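Local coordinates for manganese-dependent ADP-ribose/CDP-alcohol diphosphatase (Danio rerio, PDB 2NXF), which probably hydrolyses ADP-ribose and CDP-alcohols such as CDP-choline at a dinuclear metal centre, at residues A[129-135]-A[202-208]; A[231-235]-A[269-274]; A[283-289]-A[312-316]; A[301-306]-A[318-322]. Where two conformers were deposited one is given. Residue numbers count along the deposited sequence, not the author numbering.

Interaction 1: residues A[129-135]-A[202-208]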
# COMPACT_ATOMS: atom_id res chain seq x y z
N ASP A 129 -4.01 -14.81 -13.15
CA ASP A 129 -2.89 -15.54 -12.56
C ASP A 129 -2.98 -15.60 -11.04
O ASP A 129 -2.01 -15.99 -10.37
CB ASP A 129 -1.58 -14.87 -12.98
CG ASP A 129 -1.47 -14.72 -14.50
OD1 ASP A 129 -1.44 -15.77 -15.18
OD2 ASP A 129 -1.45 -13.57 -15.01
N ASP A 130 -4.13 -15.20 -10.49
CA ASP A 130 -4.36 -15.15 -9.03
C ASP A 130 -3.37 -14.22 -8.29
O ASP A 130 -2.92 -14.53 -7.19
CB ASP A 130 -4.39 -16.57 -8.43
CG ASP A 130 -5.09 -16.64 -7.06
OD1 ASP A 130 -5.85 -15.71 -6.69
OD2 ASP A 130 -4.89 -17.66 -6.38
N ILE A 131 -3.05 -13.08 -8.91
CA ILE A 131 -2.22 -12.04 -8.28
C ILE A 131 -2.99 -10.74 -8.46
O ILE A 131 -3.43 -10.43 -9.56
CB ILE A 131 -0.81 -11.94 -8.96
CG1 ILE A 131 -0.09 -13.30 -8.86
CG2 ILE A 131 0.05 -10.83 -8.32
CD1 ILE A 131 1.12 -13.41 -9.85
N TYR A 132 -3.17 -9.99 -7.37
CA TYR A 132 -3.96 -8.76 -7.43
C TYR A 132 -3.02 -7.59 -7.74
O TYR A 132 -2.59 -6.85 -6.85
CB TYR A 132 -4.75 -8.54 -6.13
CG TYR A 132 -5.56 -7.26 -6.20
CD1 TYR A 132 -6.63 -7.15 -7.08
CD2 TYR A 132 -5.24 -6.17 -5.37
CE1 TYR A 132 -7.36 -5.94 -7.18
CE2 TYR A 132 -5.97 -4.98 -5.44
CZ TYR A 132 -7.02 -4.87 -6.33
OH TYR A 132 -7.73 -3.70 -6.42
N ALA A 133 -2.70 -7.46 -9.02
CA ALA A 133 -1.81 -6.42 -9.49
C ALA A 133 -2.32 -6.00 -10.85
O ALA A 133 -2.78 -6.84 -11.66
CB ALA A 133 -0.39 -6.96 -9.62
N TYR A 134 -2.22 -4.70 -11.11
CA TYR A 134 -2.69 -4.18 -12.39
C TYR A 134 -2.05 -2.86 -12.70
O TYR A 134 -1.46 -2.25 -11.82
CB TYR A 134 -4.21 -4.07 -12.43
CG TYR A 134 -4.87 -3.08 -11.48
CD1 TYR A 134 -5.27 -1.81 -11.95
CD2 TYR A 134 -5.14 -3.41 -10.14
CE1 TYR A 134 -5.93 -0.90 -11.12
CE2 TYR A 134 -5.80 -2.48 -9.30
CZ TYR A 134 -6.18 -1.24 -9.80
OH TYR A 134 -6.85 -0.33 -9.00
N GLU A 135 -2.13 -2.46 -13.96
CA GLU A 135 -1.53 -1.20 -14.39
C GLU A 135 -2.44 -0.55 -15.41
O GLU A 135 -3.15 -1.24 -16.15
CB GLU A 135 -0.12 -1.43 -14.95
CG GLU A 135 -0.01 -2.50 -16.05
CD GLU A 135 -0.07 -1.96 -17.47
OE1 GLU A 135 0.01 -2.80 -18.42
OE2 GLU A 135 -0.22 -0.72 -17.65
N SER A 202 6.04 -12.45 -6.11
CA SER A 202 6.48 -13.64 -6.85
C SER A 202 7.35 -13.27 -8.06
O SER A 202 7.27 -12.13 -8.57
CB SER A 202 5.29 -14.51 -7.30
OG SER A 202 4.59 -13.90 -8.38
N GLU A 203 8.15 -14.23 -8.52
CA GLU A 203 8.93 -14.06 -9.73
C GLU A 203 8.01 -13.66 -10.89
O GLU A 203 8.35 -12.80 -11.72
CB GLU A 203 9.70 -15.36 -10.03
CG GLU A 203 10.47 -15.34 -11.31
CD GLU A 203 11.06 -16.71 -11.61
OE1 GLU A 203 10.29 -17.65 -11.91
OE2 GLU A 203 12.30 -16.84 -11.55
N GLN A 204 6.82 -14.28 -10.94
CA GLN A 204 5.87 -13.96 -12.02
C GLN A 204 5.47 -12.49 -11.95
O GLN A 204 5.43 -11.77 -12.99
CB GLN A 204 4.64 -14.86 -11.93
CG GLN A 204 3.60 -14.55 -13.00
CD GLN A 204 2.43 -15.52 -13.02
OE1 GLN A 204 2.22 -16.29 -12.07
NE2 GLN A 204 1.68 -15.50 -14.10
N GLN A 205 5.19 -12.02 -10.73
CA GLN A 205 4.81 -10.61 -10.56
C GLN A 205 5.97 -9.66 -10.90
O GLN A 205 5.76 -8.62 -11.53
CB GLN A 205 4.28 -10.33 -9.15
CG GLN A 205 3.70 -8.90 -9.03
CD GLN A 205 3.13 -8.54 -7.68
OE1 GLN A 205 2.70 -7.40 -7.48
NE2 GLN A 205 3.11 -9.50 -6.73
N LEU A 206 7.18 -10.01 -10.47
CA LEU A 206 8.33 -9.14 -10.76
C LEU A 206 8.66 -9.08 -12.24
O LEU A 206 9.07 -8.02 -12.75
CB LEU A 206 9.58 -9.62 -10.00
CG LEU A 206 9.47 -9.48 -8.48
CD1 LEU A 206 10.57 -10.35 -7.83
CD2 LEU A 206 9.58 -8.05 -8.04
N GLN A 207 8.50 -10.21 -12.93
CA GLN A 207 8.75 -10.27 -14.38
C GLN A 207 7.76 -9.36 -15.11
O GLN A 207 8.12 -8.65 -16.05
CB GLN A 207 8.68 -11.72 -14.87
CG GLN A 207 9.95 -12.50 -14.48
CD GLN A 207 9.94 -13.97 -14.91
OE1 GLN A 207 8.89 -14.59 -15.07
NE2 GLN A 207 11.14 -14.53 -15.07
N TRP A 208 6.51 -9.35 -14.64
CA TRP A 208 5.51 -8.46 -15.22
C TRP A 208 5.81 -6.98 -14.94
O TRP A 208 5.76 -6.14 -15.85
CB TRP A 208 4.11 -8.86 -14.72
CG TRP A 208 2.99 -7.88 -14.97
CD1 TRP A 208 2.22 -7.75 -16.11
CD2 TRP A 208 2.47 -6.93 -14.03
NE1 TRP A 208 1.27 -6.76 -15.93
CE2 TRP A 208 1.40 -6.24 -14.66
CE3 TRP A 208 2.81 -6.59 -12.71
CZ2 TRP A 208 0.68 -5.24 -14.03
CZ3 TRP A 208 2.09 -5.57 -12.07
CH2 TRP A 208 1.04 -4.92 -12.73
O HOH W 1 -0.24 -17.96 -11.55
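The indole of W208 lies along the 133-135 backbone and overlaps the side chains on either end of that run. Its CZ3 is 3.8 Å from A133 CB, its CH2 is 3.6 Å from Y134 N, and its CZ2 is 3.5 Å from E135 CG. The ring meets all three obliquely. Q205, one helical turn back, is next in line. Its amide end lies in the middle of the contact, with OE1 3.8 Å from A133 CB and NE2 3.7 Å from I131 CG2. The polar needs of that amide are met by D148 and D151. I131 CD1 also reaches S202 OG and Q204 OE1, both at 3.8 Å. S202 is the N-cap of the helix. Its OG accepts a hydrogen bond of 3.1 Å from Q205 N, and it is also hydrogen-bonded to D151. At the exposed end, Q204 OE1 and D129 O are bridged by a water that donates to both, at 3.0 and 2.9 Å. The side chains of I131, A133 and E135 start toward the helix, while those of Y132 and Y134 start away from it. The contact is therefore one face of an extended segment packed on the first two turns of helix 203-219. W208 also touches V145 of strand 142-146, I131 and S202 touch K163 of helix 162-174, and strand 134-139 pairs between strands 124-125 and 142-146.

Interaction 2: residues A[231-235]-A[269-274]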
# COMPACT_ATOMS: atom_id res chain seq x y z
N VAL A 231 9.70 -0.92 0.09
CA VAL A 231 10.83 -1.76 -0.33
C VAL A 231 12.20 -1.12 -0.12
O VAL A 231 13.22 -1.80 -0.20
CB VAL A 231 10.70 -2.25 -1.80
CG1 VAL A 231 9.42 -3.11 -2.00
CG2 VAL A 231 10.73 -1.04 -2.78
N HIS A 232 12.26 0.18 0.17
CA HIS A 232 13.57 0.82 0.36
C HIS A 232 13.85 1.03 1.85
O HIS A 232 13.07 1.69 2.53
CB HIS A 232 13.67 2.15 -0.40
CG HIS A 232 15.08 2.57 -0.66
ND1 HIS A 232 16.02 2.69 0.34
CD2 HIS A 232 15.72 2.87 -1.82
CE1 HIS A 232 17.18 3.06 -0.19
NE2 HIS A 232 17.02 3.17 -1.50
N PRO A 233 14.95 0.45 2.37
CA PRO A 233 15.27 0.61 3.78
C PRO A 233 15.37 2.06 4.30
O PRO A 233 15.23 2.28 5.51
CB PRO A 233 16.64 -0.10 3.92
CG PRO A 233 16.68 -1.05 2.82
CD PRO A 233 15.94 -0.41 1.68
N CYS A 234 15.63 3.03 3.41
CA CYS A 234 15.68 4.45 3.81
C CYS A 234 14.29 5.05 4.04
O CYS A 234 14.17 6.12 4.63
CB CYS A 234 16.44 5.34 2.81
SG CYS A 234 15.99 5.19 1.05
N ALA A 235 13.27 4.35 3.57
CA ALA A 235 11.90 4.89 3.56
C ALA A 235 10.96 4.26 4.57
O ALA A 235 9.79 4.65 4.64
CB ALA A 235 11.30 4.78 2.14
N GLY A 269 5.44 6.44 8.72
CA GLY A 269 5.82 7.05 7.44
C GLY A 269 7.34 7.15 7.25
O GLY A 269 8.13 6.89 8.17
N GLY A 270 7.74 7.53 6.04
CA GLY A 270 9.15 7.71 5.73
C GLY A 270 9.25 8.15 4.29
O GLY A 270 8.26 8.10 3.55
N ARG A 271 10.43 8.59 3.89
CA ARG A 271 10.65 9.01 2.50
C ARG A 271 12.13 9.13 2.24
O ARG A 271 12.91 9.49 3.14
CB ARG A 271 9.98 10.36 2.22
CG ARG A 271 10.40 11.48 3.20
CD ARG A 271 9.57 12.73 2.97
NE ARG A 271 8.14 12.49 3.19
CZ ARG A 271 7.20 13.41 2.96
NH1 ARG A 271 7.56 14.61 2.50
NH2 ARG A 271 5.91 13.11 3.18
N CYS A 272 12.53 8.85 1.00
CA CYS A 272 13.92 9.05 0.59
C CYS A 272 14.00 8.95 -0.92
O CYS A 272 13.10 8.43 -1.57
CB CYS A 272 14.83 7.99 1.20
SG CYS A 272 14.37 6.33 0.70
N THR A 273 15.10 9.45 -1.47
CA THR A 273 15.39 9.31 -2.89
C THR A 273 16.46 8.23 -3.02
O THR A 273 17.50 8.30 -2.33
CB THR A 273 15.92 10.64 -3.45
OG1 THR A 273 15.05 11.70 -3.04
CG2 THR A 273 15.98 10.59 -4.97
N ASP A 274 16.22 7.25 -3.88
CA ASP A 274 17.23 6.23 -4.16
C ASP A 274 18.38 6.86 -4.96
O ASP A 274 18.21 7.91 -5.57
CB ASP A 274 16.64 5.06 -4.96
CG ASP A 274 17.64 3.93 -5.11
OD1 ASP A 274 17.85 3.20 -4.12
OD2 ASP A 274 18.25 3.79 -6.20
O HOH W 2 12.44 7.60 6.07
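The covalent link comes first. C234 SG and C272 SG form a disulfide at 2.0 Å with a chi3 of 57°. It ties a loop to strand 270-273. Hydrogen bonding adds a second tie. H232 NE2 donates to D274 OD1 at 2.7 Å, and that carboxylate oxygen also forms a salt bridge with R253. The other ring nitrogen, H232 ND1, accepts from C234 N at 3.1 Å, so the imidazole is held at both nitrogens. A type I turn from H232 to A235 shapes the loop, with A235 N bonded to H232 O at 2.9 Å. It brings C234 round to face C272. One water joins the backbones by donating to C234 O at 2.7 Å and accepting from R271 N at 3.1 Å. There is also a sulfur-aromatic contact. C272 SG lies over the face of the H232 ring, 4.2 Å from its centroid. Close packing completes the contact. A235 CB is 3.7 Å from C272 SG. G270 CA makes a CA-H...O contact of 3.3 Å with A235 O, and a side chain at G270 would clash with that oxygen. The arrangement fits the calcineurin-like fold, where metal ligands sit in loops after core strands. The 231-235 loop closely follows the zinc ligand H228, and strand 270-273 follows the zinc ligands H265 and H267. The disulfide thus joins the parts of the chain just beyond these ligands.

Interaction 3: residues A[283-289]-A[312-316]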
# COMPACT_ATOMS: atom_id res chain seq x y z
N LEU A 283 3.55 6.52 3.26
CA LEU A 283 2.56 7.41 3.84
C LEU A 283 2.28 7.10 5.30
O LEU A 283 2.10 5.93 5.67
CB LEU A 283 1.24 7.31 3.06
CG LEU A 283 1.26 7.86 1.64
CD1 LEU A 283 -0.04 7.46 0.95
CD2 LEU A 283 1.42 9.40 1.67
N GLU A 284 2.28 8.15 6.12
CA GLU A 284 1.86 8.07 7.52
C GLU A 284 0.46 7.48 7.60
O GLU A 284 -0.38 7.77 6.75
CB GLU A 284 1.89 9.47 8.15
CG GLU A 284 3.32 10.02 8.39
CD GLU A 284 4.03 10.58 7.14
OE1 GLU A 284 3.46 10.69 6.04
OE2 GLU A 284 5.23 10.93 7.27
N GLY A 285 0.21 6.67 8.64
CA GLY A 285 -1.05 5.91 8.68
C GLY A 285 -2.14 6.64 9.44
O GLY A 285 -1.92 7.18 10.54
N VAL A 286 -3.33 6.64 8.86
CA VAL A 286 -4.50 7.27 9.48
C VAL A 286 -4.80 6.67 10.85
O VAL A 286 -5.14 7.40 11.81
CB VAL A 286 -5.74 7.12 8.55
CG1 VAL A 286 -7.04 7.43 9.30
CG2 VAL A 286 -5.60 8.02 7.32
N ILE A 287 -4.67 5.36 10.95
CA ILE A 287 -5.04 4.69 12.21
C ILE A 287 -4.28 5.19 13.44
O ILE A 287 -4.82 5.22 14.53
CB ILE A 287 -4.96 3.15 12.09
CG1 ILE A 287 -5.52 2.45 13.34
CG2 ILE A 287 -3.53 2.68 11.78
CD1 ILE A 287 -7.01 2.72 13.59
N GLU A 288 -3.02 5.61 13.26
CA GLU A 288 -2.25 6.08 14.43
C GLU A 288 -2.26 7.61 14.55
O GLU A 288 -1.49 8.17 15.33
CB GLU A 288 -0.84 5.51 14.42
CG GLU A 288 -0.88 4.01 14.76
CD GLU A 288 0.46 3.31 14.71
OE1 GLU A 288 1.49 3.99 14.60
OE2 GLU A 288 0.44 2.06 14.80
N THR A 289 -3.15 8.24 13.79
CA THR A 289 -3.33 9.70 13.80
C THR A 289 -4.49 10.12 14.75
O THR A 289 -5.63 9.70 14.52
CB THR A 289 -3.60 10.22 12.41
OG1 THR A 289 -2.59 9.73 11.53
CG2 THR A 289 -3.61 11.76 12.41
N GLY A 312 -1.44 17.40 8.05
CA GLY A 312 -1.20 16.88 9.38
C GLY A 312 0.17 16.23 9.47
O GLY A 312 1.19 16.92 9.37
N ARG A 313 0.18 14.92 9.65
CA ARG A 313 1.43 14.16 9.80
C ARG A 313 2.19 13.97 8.49
O ARG A 313 3.37 13.59 8.51
CB ARG A 313 1.15 12.79 10.45
CG ARG A 313 0.52 12.94 11.83
CD ARG A 313 0.22 11.59 12.45
NE ARG A 313 1.39 10.72 12.44
CZ ARG A 313 1.40 9.45 12.06
NH1 ARG A 313 0.30 8.82 11.66
NH2 ARG A 313 2.55 8.79 12.11
N VAL A 314 1.51 14.19 7.35
CA VAL A 314 2.15 14.00 6.03
C VAL A 314 2.75 15.32 5.53
O VAL A 314 2.02 16.30 5.33
CB VAL A 314 1.15 13.50 4.98
CG1 VAL A 314 1.88 13.31 3.62
CG2 VAL A 314 0.46 12.22 5.43
N GLU A 315 4.07 15.37 5.36
CA GLU A 315 4.71 16.60 4.87
C GLU A 315 4.62 16.68 3.35
O GLU A 315 4.59 15.64 2.67
CB GLU A 315 6.17 16.67 5.29
CG GLU A 315 6.41 17.11 6.74
CD GLU A 315 6.13 18.61 6.98
OE1 GLU A 315 6.92 19.48 6.49
OE2 GLU A 315 5.13 18.89 7.68
N ASP A 316 4.60 17.90 2.82
CA ASP A 316 4.62 18.09 1.35
C ASP A 316 5.91 17.51 0.78
O ASP A 316 6.92 17.38 1.48
CB ASP A 316 4.61 19.58 0.96
CG ASP A 316 3.32 20.30 1.30
OD1 ASP A 316 2.34 19.69 1.76
OD2 ASP A 316 3.31 21.54 1.10
O HOH W 3 5.86 13.41 6.54
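R313 provides the main side chain here. Its chi1 is m and chi2 is t, so the chain runs out extended. A p turn at chi3 then swings the guanidinium in over the 285-289 turn. One face of the guanidinium rests on E284 CB, with E284 CB 3.9 Å from R313 NH1. The opposite face is covered by E288 O. At its edge, NH1 is 3.0 Å from both G285 O and T289 OG1. T289 takes the m rotamer, and its OG1 donates to G285 O at 2.8 Å. E284 bends at chi2 (p), which carries its carboxylate away from the guanidinium. The closest oxygen-nitrogen pair, E284 OE2 and R313 NH2, is 5.9 Å apart. E284 OE1 instead lies 3.4 Å from V314 CG2. E284 OE2 accepts from a water at 2.7 Å, and this water accepts from E315 N at 2.9 Å. E288 turns the other way, and its OE2 pairs with R31 and with H267, a zinc ligand. R313 makes no salt bridge with E284. Its guanidinium lies among oxygens of the 285-289 turn, and NH2 is hydrogen-bonded to the backbone oxygen of H267. It thereby packs the 312-316 loop against the chain next to H267.

Interaction 4: residues A[301-306]-A[318-322]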
# COMPACT_ATOMS: atom_id res chain seq x y z
N LEU A 301 0.39 15.85 -10.71
CA LEU A 301 1.37 15.52 -11.73
C LEU A 301 1.37 16.62 -12.77
O LEU A 301 0.37 16.85 -13.45
CB LEU A 301 1.04 14.17 -12.38
CG LEU A 301 1.12 12.95 -11.45
CD1 LEU A 301 0.50 11.73 -12.13
CD2 LEU A 301 2.57 12.68 -11.02
N TYR A 302 2.50 17.33 -12.87
CA TYR A 302 2.70 18.33 -13.91
C TYR A 302 3.61 17.75 -14.98
O TYR A 302 4.09 16.61 -14.86
CB TYR A 302 3.33 19.60 -13.33
CG TYR A 302 2.48 20.28 -12.29
CD1 TYR A 302 1.58 21.29 -12.65
CD2 TYR A 302 2.59 19.94 -10.94
CE1 TYR A 302 0.81 21.93 -11.70
CE2 TYR A 302 1.82 20.57 -9.98
CZ TYR A 302 0.94 21.56 -10.37
OH TYR A 302 0.18 22.19 -9.41
N GLU A 303 3.87 18.54 -16.02
CA GLU A 303 4.74 18.07 -17.09
C GLU A 303 6.21 17.99 -16.65
O GLU A 303 6.97 17.22 -17.24
CB GLU A 303 4.55 18.92 -18.36
CG GLU A 303 3.10 18.88 -18.83
CD GLU A 303 2.87 19.43 -20.21
OE1 GLU A 303 3.48 20.45 -20.57
OE2 GLU A 303 2.04 18.83 -20.93
N ASP A 304 6.58 18.72 -15.60
CA ASP A 304 7.98 18.79 -15.18
C ASP A 304 8.27 18.34 -13.74
O ASP A 304 9.44 18.19 -13.36
CB ASP A 304 8.53 20.21 -15.40
CG ASP A 304 7.92 21.24 -14.46
OD1 ASP A 304 6.75 21.09 -14.03
OD2 ASP A 304 8.62 22.22 -14.15
N ARG A 305 7.22 18.11 -12.95
CA ARG A 305 7.37 17.76 -11.54
C ARG A 305 6.08 17.16 -11.01
O ARG A 305 5.01 17.33 -11.60
CB ARG A 305 7.70 19.01 -10.72
CG ARG A 305 6.53 19.98 -10.58
CD ARG A 305 7.01 21.38 -10.33
NE ARG A 305 5.89 22.25 -9.96
CZ ARG A 305 5.06 22.83 -10.83
NH1 ARG A 305 5.20 22.65 -12.14
NH2 ARG A 305 4.08 23.62 -10.38
N MSE A 306 6.20 16.46 -9.89
CA MSE A 306 5.05 16.03 -9.12
C MSE A 306 5.10 16.75 -7.79
O MSE A 306 6.16 16.84 -7.16
CB MSE A 306 5.07 14.52 -8.88
CG MSE A 306 4.05 14.07 -7.89
SE MSE A 306 4.08 12.15 -7.60
CE MSE A 306 3.99 12.20 -5.69
N THR A 318 8.07 17.56 -3.28
CA THR A 318 8.11 17.83 -4.72
C THR A 318 9.18 16.93 -5.35
O THR A 318 10.30 16.84 -4.84
CB THR A 318 8.38 19.33 -5.02
OG1 THR A 318 7.33 20.13 -4.46
CG2 THR A 318 8.45 19.59 -6.54
N ILE A 319 8.82 16.25 -6.43
CA ILE A 319 9.80 15.50 -7.21
C ILE A 319 9.97 16.20 -8.55
O ILE A 319 9.03 16.29 -9.32
CB ILE A 319 9.36 14.04 -7.51
CG1 ILE A 319 8.84 13.34 -6.26
CG2 ILE A 319 10.52 13.29 -8.22
CD1 ILE A 319 7.98 12.11 -6.60
N THR A 320 11.17 16.69 -8.81
CA THR A 320 11.49 17.28 -10.11
C THR A 320 11.89 16.13 -11.05
O THR A 320 12.64 15.23 -10.65
CB THR A 320 12.58 18.35 -9.98
OG1 THR A 320 12.21 19.29 -8.96
CG2 THR A 320 12.77 19.08 -11.30
N TYR A 321 11.34 16.12 -12.26
CA TYR A 321 11.55 14.97 -13.15
C TYR A 321 12.96 14.98 -13.72
O TYR A 321 13.52 16.03 -14.00
CB TYR A 321 10.56 14.96 -14.31
CG TYR A 321 9.09 14.87 -13.98
CD1 TYR A 321 8.14 15.25 -14.93
CD2 TYR A 321 8.64 14.40 -12.74
CE1 TYR A 321 6.80 15.18 -14.67
CE2 TYR A 321 7.27 14.32 -12.47
CZ TYR A 321 6.36 14.72 -13.44
OH TYR A 321 5.01 14.67 -13.20
N SER A 322 13.53 13.78 -13.89
CA SER A 322 14.84 13.61 -14.52
C SER A 322 14.70 13.84 -16.01
O SER A 322 13.64 13.52 -16.57
CB SER A 322 15.35 12.19 -14.28
OG SER A 322 14.51 11.23 -14.93
OXT SER A 322 15.62 14.31 -16.68
O HOH W 4 12.03 18.18 -14.61
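Four direct hydrogen bonds join the segments. Y321 OH donates to Y302 O at 2.7 Å. I319 N donates to M306 O at 2.8 Å, and M306 N returns to I319 O at 2.9 Å. This makes M306 and I319 an antiparallel hydrogen-bonded pair. Beyond it, Y321 N donates to D304 O at 3.0 Å. A water also donates to D304 O and to Y321 O, at 2.9 and 2.7 Å. R305 and T320 form the intervening non-hydrogen-bonded pair. The R305 CA contact with I319 O is 3.1 Å. The 302-305 turn is closed by Y302 N to R305 O at 2.8 Å. Packing follows from this frame. The Y321 ring lies with one face over R305 N and D304 C. Selenomethionine M306 and I319 share one face of the sheet, with M306 SE 4.0 Å from I319 CD1. The buried M306 and I319 touch L224 and L259 respectively. The chemistry implies that Y321 extends the ladder past the strand's end, its hydroxyl and amide both bonded to carbonyls of the turn.

From the N terminus, interaction 1 closes a long loop by packing helix 203-219 against the start of strand 134-139. Interaction 2 follows in series and closes a shorter loop between the loop after strand 222-227 and edge strand 270-273. Both reach the seven-stranded sheet. Interactions 3 and 4 come next and cross, because 301-306 lies between 283-289 and 312-316, and 318-322 lies beyond them. Interaction 3 joins the loop after strand 279-282 to the hairpin loop after strand 305-312. Interaction 4 sits at the other end of that hairpin, in the six-stranded sheet. R271 of interaction 2 touches E315 and D316 of interaction 3, linking the two sheets.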